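Local coordinates for protein possible metal-dependent hydrolase (Veillonella parvula, PDB 3RPC) that is probably a metal-dependent hydrolase of the metallo-beta-lactamase superfamily, holding two zinc ions in a shared site, with a substrate that is not established, at residues N12-L17 with P28-K33; I223-D228 with A254-G259. All coordinates share one frame; numbering follows the deposited sequence.

Contact 1: residues N12-L17 with P28-K33; sequences NATGKL and PFLAPK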
loop_
_atom_site.group_PDB
_atom_site.type_symbol
_atom_site.label_atom_id
_atom_site.label_comp_id
_atom_site.label_asym_id
_atom_site.label_seq_id
_atom_site.Cartn_x
_atom_site.Cartn_y
_atom_site.Cartn_z
ATOM N N ASN A 12 -25.094 3.717 0.745
ATOM C CA ASN A 12 -23.894 2.874 0.887
ATOM C C ASN A 12 -22.626 3.734 0.986
ATOM O O ASN A 12 -22.480 4.488 1.946
ATOM C CB ASN A 12 -23.788 1.835 -0.237
ATOM C CG ASN A 12 -22.871 0.669 0.128
ATOM O OD1 ASN A 12 -22.928 0.145 1.249
ATOM N ND2 ASN A 12 -22.038 0.250 -0.811
ATOM N N ALA A 13 -21.738 3.649 -0.003
ATOM C CA ALA A 13 -20.545 4.501 -0.030
ATOM C C ALA A 13 -20.690 5.664 -1.014
ATOM O O ALA A 13 -19.751 6.424 -1.227
ATOM C CB ALA A 13 -19.295 3.679 -0.378
ATOM N N THR A 14 -21.872 5.804 -1.607
ATOM C CA THR A 14 -22.101 6.861 -2.584
ATOM C C THR A 14 -22.451 8.147 -1.856
ATOM O O THR A 14 -23.329 8.161 -1.001
ATOM C CB THR A 14 -23.251 6.499 -3.544
ATOM O OG1 THR A 14 -22.980 5.242 -4.170
ATOM C CG2 THR A 14 -23.442 7.577 -4.622
ATOM N N GLY A 15 -21.758 9.226 -2.203
ATOM C CA GLY A 15 -22.001 10.520 -1.591
ATOM C C GLY A 15 -21.581 11.630 -2.527
ATOM O O GLY A 15 -20.959 11.370 -3.554
ATOM N N LYS A 16 -21.938 12.862 -2.183
ATOM C CA LYS A 16 -21.495 14.029 -2.936
ATOM C C LYS A 16 -20.734 14.948 -1.989
ATOM O O LYS A 16 -21.292 15.437 -0.999
ATOM C CB LYS A 16 -22.686 14.760 -3.574
ATOM C CG LYS A 16 -23.412 13.932 -4.640
ATOM C CD LYS A 16 -24.784 14.529 -5.012
ATOM C CE LYS A 16 -24.655 15.848 -5.736
ATOM N NZ LYS A 16 -26.015 16.316 -6.153
ATOM N N LEU A 17 -19.451 15.146 -2.284
ATOM C CA LEU A 17 -18.582 15.976 -1.470
ATOM C C LEU A 17 -18.369 17.292 -2.181
ATOM O O LEU A 17 -17.810 17.331 -3.278
ATOM C CB LEU A 17 -17.234 15.281 -1.251
ATOM C CG LEU A 17 -16.170 16.073 -0.486
ATOM C CD1 LEU A 17 -16.637 16.335 0.945
ATOM C CD2 LEU A 17 -14.830 15.334 -0.481
ATOM N N PRO A 28 -20.293 5.935 -7.140
ATOM C CA PRO A 28 -21.723 5.841 -7.465
ATOM C C PRO A 28 -22.184 4.423 -7.812
ATOM O O PRO A 28 -21.782 3.857 -8.839
ATOM C CB PRO A 28 -21.853 6.755 -8.688
ATOM C CG PRO A 28 -20.522 6.617 -9.358
ATOM C CD PRO A 28 -19.537 6.597 -8.218
ATOM N N PHE A 29 -23.026 3.879 -6.938
ATOM C CA PHE A 29 -23.695 2.604 -7.119
ATOM C C PHE A 29 -25.161 2.987 -7.091
ATOM O O PHE A 29 -25.713 3.250 -6.027
ATOM C CB PHE A 29 -23.308 1.701 -5.936
ATOM C CG PHE A 29 -24.184 0.482 -5.733
ATOM C CD1 PHE A 29 -24.631 -0.285 -6.801
ATOM C CD2 PHE A 29 -24.502 0.066 -4.444
ATOM C CE1 PHE A 29 -25.418 -1.418 -6.587
ATOM C CE2 PHE A 29 -25.274 -1.066 -4.224
ATOM C CZ PHE A 29 -25.732 -1.810 -5.294
ATOM N N LEU A 30 -25.769 3.080 -8.270
ATOM C CA LEU A 30 -27.034 3.808 -8.403
ATOM C C LEU A 30 -28.259 2.944 -8.723
ATOM O O LEU A 30 -29.348 3.479 -8.957
ATOM C CB LEU A 30 -26.885 4.947 -9.433
ATOM C CG LEU A 30 -25.724 5.917 -9.164
ATOM C CD1 LEU A 30 -25.692 7.052 -10.198
ATOM C CD2 LEU A 30 -25.810 6.479 -7.745
ATOM N N ALA A 31 -28.100 1.625 -8.720
ATOM C CA ALA A 31 -29.183 0.720 -9.123
ATOM C C ALA A 31 -30.441 0.874 -8.276
ATOM O O ALA A 31 -30.369 1.150 -7.077
ATOM C CB ALA A 31 -28.699 -0.734 -9.076
ATOM N N PRO A 32 -31.616 0.670 -8.890
ATOM C CA PRO A 32 -32.838 0.634 -8.077
ATOM C C PRO A 32 -32.816 -0.504 -7.055
ATOM O O PRO A 32 -32.066 -1.469 -7.214
ATOM C CB PRO A 32 -33.948 0.391 -9.112
ATOM C CG PRO A 32 -33.359 0.879 -10.418
ATOM C CD PRO A 32 -31.886 0.565 -10.333
ATOM N N LYS A 33 -33.638 -0.372 -6.020
ATOM C CA LYS A 33 -33.816 -1.400 -5.001
ATOM C C LYS A 33 -33.923 -2.816 -5.580
ATOM O O LYS A 33 -34.668 -3.063 -6.538
ATOM C CB LYS A 33 -35.061 -1.067 -4.167
ATOM C CG LYS A 33 -35.401 -2.086 -3.083
ATOM C CD LYS A 33 -36.553 -1.586 -2.208
ATOM C CE LYS A 33 -36.976 -2.615 -1.168
ATOM N NZ LYS A 33 -38.075 -2.069 -0.316
HETATM O O HOH W 1 -25.545 3.147 -3.300
#

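Contact 2: residues I223-D228 with A254-G259; sequences IAVHMD and AVPEDG. With ZN (zinc ion), chain F.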
loop_
_atom_site.group_PDB
_atom_site.type_symbol
_atom_site.label_atom_id
_atom_site.label_comp_id
_atom_site.label_asym_id
_atom_site.label_seq_id
_atom_site.Cartn_x
_atom_site.Cartn_y
_atom_site.Cartn_z
ATOM N N ILE A 223 -17.428 10.519 9.891
ATOM C CA ILE A 223 -18.697 10.254 9.222
ATOM C C ILE A 223 -18.700 8.791 8.821
ATOM O O ILE A 223 -17.869 8.374 8.011
ATOM C CB ILE A 223 -18.866 11.149 7.963
ATOM C CG1 ILE A 223 -18.825 12.628 8.365
ATOM C CG2 ILE A 223 -20.180 10.830 7.252
ATOM C CD1 ILE A 223 -18.853 13.619 7.185
ATOM N N ALA A 224 -19.612 8.008 9.400
ATOM C CA ALA A 224 -19.684 6.574 9.139
ATOM C C ALA A 224 -20.733 6.239 8.086
ATOM O O ALA A 224 -21.905 6.621 8.217
ATOM C CB ALA A 224 -19.968 5.809 10.438
ATOM N N VAL A 225 -20.308 5.523 7.051
ATOM C CA VAL A 225 -21.176 5.176 5.928
ATOM C C VAL A 225 -20.985 3.713 5.504
ATOM O O VAL A 225 -20.433 2.918 6.269
ATOM C CB VAL A 225 -20.956 6.134 4.727
ATOM C CG1 VAL A 225 -21.276 7.574 5.139
ATOM C CG2 VAL A 225 -19.529 6.031 4.194
ATOM N N HIS A 226 -21.441 3.360 4.301
ATOM C CA HIS A 226 -21.331 1.995 3.766
ATOM C C HIS A 226 -22.210 1.011 4.548
ATOM O O HIS A 226 -21.829 -0.131 4.797
ATOM C CB HIS A 226 -19.856 1.532 3.724
ATOM C CG HIS A 226 -19.574 0.468 2.702
ATOM N ND1 HIS A 226 -20.192 -0.763 2.719
ATOM C CD2 HIS A 226 -18.723 0.444 1.645
ATOM C CE1 HIS A 226 -19.748 -1.495 1.713
ATOM N NE2 HIS A 226 -18.854 -0.786 1.045
HETATM N N MSE A 227 -23.415 1.454 4.902
HETATM C CA MSE A 227 -24.315 0.624 5.694
HETATM C C MSE A 227 -25.729 0.532 5.128
HETATM O O MSE A 227 -26.142 1.353 4.301
HETATM C CB MSE A 227 -24.376 1.149 7.129
HETATM C CG MSE A 227 -23.061 0.930 7.869
HETATM SE SE MSE A 227 -22.975 1.708 9.652
HETATM C CE MSE A 227 -22.674 3.558 9.137
ATOM N N ASP A 228 -26.441 -0.490 5.597
ATOM C CA ASP A 228 -27.873 -0.651 5.357
ATOM C C ASP A 228 -28.223 -0.664 3.865
ATOM O O ASP A 228 -29.314 -0.224 3.481
ATOM C CB ASP A 228 -28.667 0.461 6.059
ATOM C CG ASP A 228 -28.451 0.504 7.574
ATOM O OD1 ASP A 228 -27.802 -0.389 8.133
ATOM O OD2 ASP A 228 -28.947 1.464 8.206
ATOM N N ALA A 254 -20.666 11.020 13.202
ATOM C CA ALA A 254 -21.964 11.187 12.553
ATOM C C ALA A 254 -22.326 9.911 11.808
ATOM O O ALA A 254 -21.459 9.242 11.235
ATOM C CB ALA A 254 -21.926 12.359 11.593
ATOM N N VAL A 255 -23.611 9.575 11.824
ATOM C CA VAL A 255 -24.134 8.446 11.063
ATOM C C VAL A 255 -25.262 8.982 10.189
ATOM O O VAL A 255 -26.437 8.907 10.559
ATOM C CB VAL A 255 -24.664 7.335 11.989
ATOM C CG1 VAL A 255 -25.071 6.114 11.180
ATOM C CG2 VAL A 255 -23.611 6.964 13.035
ATOM N N PRO A 256 -24.911 9.557 9.032
ATOM C CA PRO A 256 -25.960 10.232 8.255
ATOM C C PRO A 256 -26.950 9.266 7.624
ATOM O O PRO A 256 -26.588 8.160 7.231
ATOM C CB PRO A 256 -25.172 10.954 7.159
ATOM C CG PRO A 256 -23.919 10.105 7.002
ATOM C CD PRO A 256 -23.582 9.705 8.420
ATOM N N GLU A 257 -28.204 9.700 7.528
ATOM C CA GLU A 257 -29.188 8.967 6.758
ATOM C C GLU A 257 -28.905 9.147 5.271
ATOM O O GLU A 257 -28.220 10.084 4.858
ATOM C CB GLU A 257 -30.591 9.490 7.062
ATOM C CG GLU A 257 -31.006 9.353 8.517
ATOM C CD GLU A 257 -31.138 7.916 8.970
ATOM O OE1 GLU A 257 -31.354 7.024 8.132
ATOM O OE2 GLU A 257 -31.020 7.668 10.187
ATOM N N ASP A 258 -29.455 8.250 4.466
ATOM C CA ASP A 258 -29.393 8.419 3.023
ATOM C C ASP A 258 -30.068 9.737 2.678
ATOM O O ASP A 258 -31.220 9.955 3.063
ATOM C CB ASP A 258 -30.119 7.270 2.328
ATOM C CG ASP A 258 -29.363 5.945 2.414
ATOM O OD1 ASP A 258 -28.248 5.903 2.986
ATOM O OD2 ASP A 258 -29.885 4.940 1.882
ATOM N N GLY A 259 -29.363 10.603 1.952
ATOM C CA GLY A 259 -29.900 11.894 1.540
ATOM C C GLY A 259 -29.547 13.034 2.484
ATOM O O GLY A 259 -29.780 14.199 2.163
HETATM ZN ZN ZN F . -17.707 -1.752 -0.651
HETATM O O HOH W 2 -24.499 6.268 7.320
HETATM O O HOH W 3 -26.379 3.990 3.211
HETATM O O HOH W 4 -29.340 2.814 3.503
HETATM O O HOH W 5 -17.144 -3.343 -2.220
HETATM O O HOH W 6 -17.676 -3.850 0.821
#

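Contact 1: residues N12-L17 with P28-K33
Pro28 meets Thr14 where the loop after strand 22-26 starts: OG1 of Thr14 comes within 3.6 Å of Pro28 CA, and Thr14 CG2 lies close to the same carbon. CB of Pro28 is directed away from the strand, so the strand meets mainly the backbone of the proline. At Phe29 the contact turns polar. Its backbone N is 3.1 Å from Thr14 OG1, while that hydroxyl is hydrogen-bonded to the carbonyl oxygen of Asp27, the residue just before Pro28. A water donates to the carbonyl oxygen of Phe29 at 2.7 Å and reaches Thr14 OG1 with a weak bond of 3.4 Å. The Phe29 ring, its CG anti to the backbone N (chi1 164°), lies near the amide of Asn12: Asn12 ND2 stands obliquely, 4.4 Å from Phe29 CD2, and is itself hydrogen-bonded to the carbonyl oxygen of Asp76. Leu30 then brings its CD2 methyl to 4.1 Å from Thr14 CG2, the two side chains crossing at about a right angle; Leu30 also touches Met58 and Leu61 of helix 58-62. Thr14 can serve both neighbours because its two branches diverge: with chi1 at -56°, OG1 stands beside the backbone N and CG2 anti to it. One buried threonine therefore presents a hydroxyl to the polar backbone of the loop and a methyl to its apolar side chain, and the strand-to-loop join rests on side-chain and water contacts, close to the zinc ligand Asp76.

Contact 2: residues I223-D228 with A254-G259
Ala224 and Ala254 supply the one direct backbone hydrogen bond of this contact: Ala224 N donates to Ala254 O at 2.9 Å, almost straight at 178°, with the donor lying nearly along the C=O axis. The same oxygen also receives a CA-H contact from Ile223, which pairs with Ala254 as a parallel bridge. Around this bond the packing is close. Pro256 wedges its ring against the end of the strand, CD lying 3.5 Å from Ala224 O and 3.8 Å from Ile223 CG2. Pro256 CG also touches Val225 CG1 at 4.1 Å, and His9 of strand 6-11 packs on both residues. Past Ala224 the chains part, and water takes over: one molecule donates to Ala224 O and Pro256 O, 2.8 Å to each. Met227, a selenomethionine whose chain is bent at chi3 (-78°), brings CE to Val255 CG1, crossing the valine side chain at about a right angle, and both residues touch Val240 of helix 237-246. Farther out, the Asp258 carboxylate faces the backbone oxygens of Met227 and Asp228 across two waters, and Arg237 forms salt bridges with both Asp228 and Asp258, probably easing the repulsion between them. Strand 221-225 leads directly into His226, whose NE2 binds zinc at 2.3 Å, together with Asp76, His77, Asp168 and two waters. A histidine just past the end of a sheet strand, completing a two-zinc centre bridged by an aspartate, is the arrangement of the metallo-beta-lactamase fold.

How the contacts relate
Contact 1 is buried at all five touching residues; contact 2 is buried along its strand but partly exposed at Ala254 and Val255. They belong to different sheets: contact 1 joins strand 14-19 of one mixed sheet to a loop, whereas contact 2 pairs strand 221-225 with the outermost strand, 253-254, of the other. Contact 2 has a backbone hydrogen bond of a parallel bridge and an apolar patch before it passes to waters and charged groups, while contact 1 centres on a threonine and a water. The two meet near the metal site, where Asn12 O lies 2.8 Å from His226 N, a probable hydrogen bond, and Ala13 CB packs on the imidazole. The turn at Asn12 thus probably helps position the zinc-binding histidine.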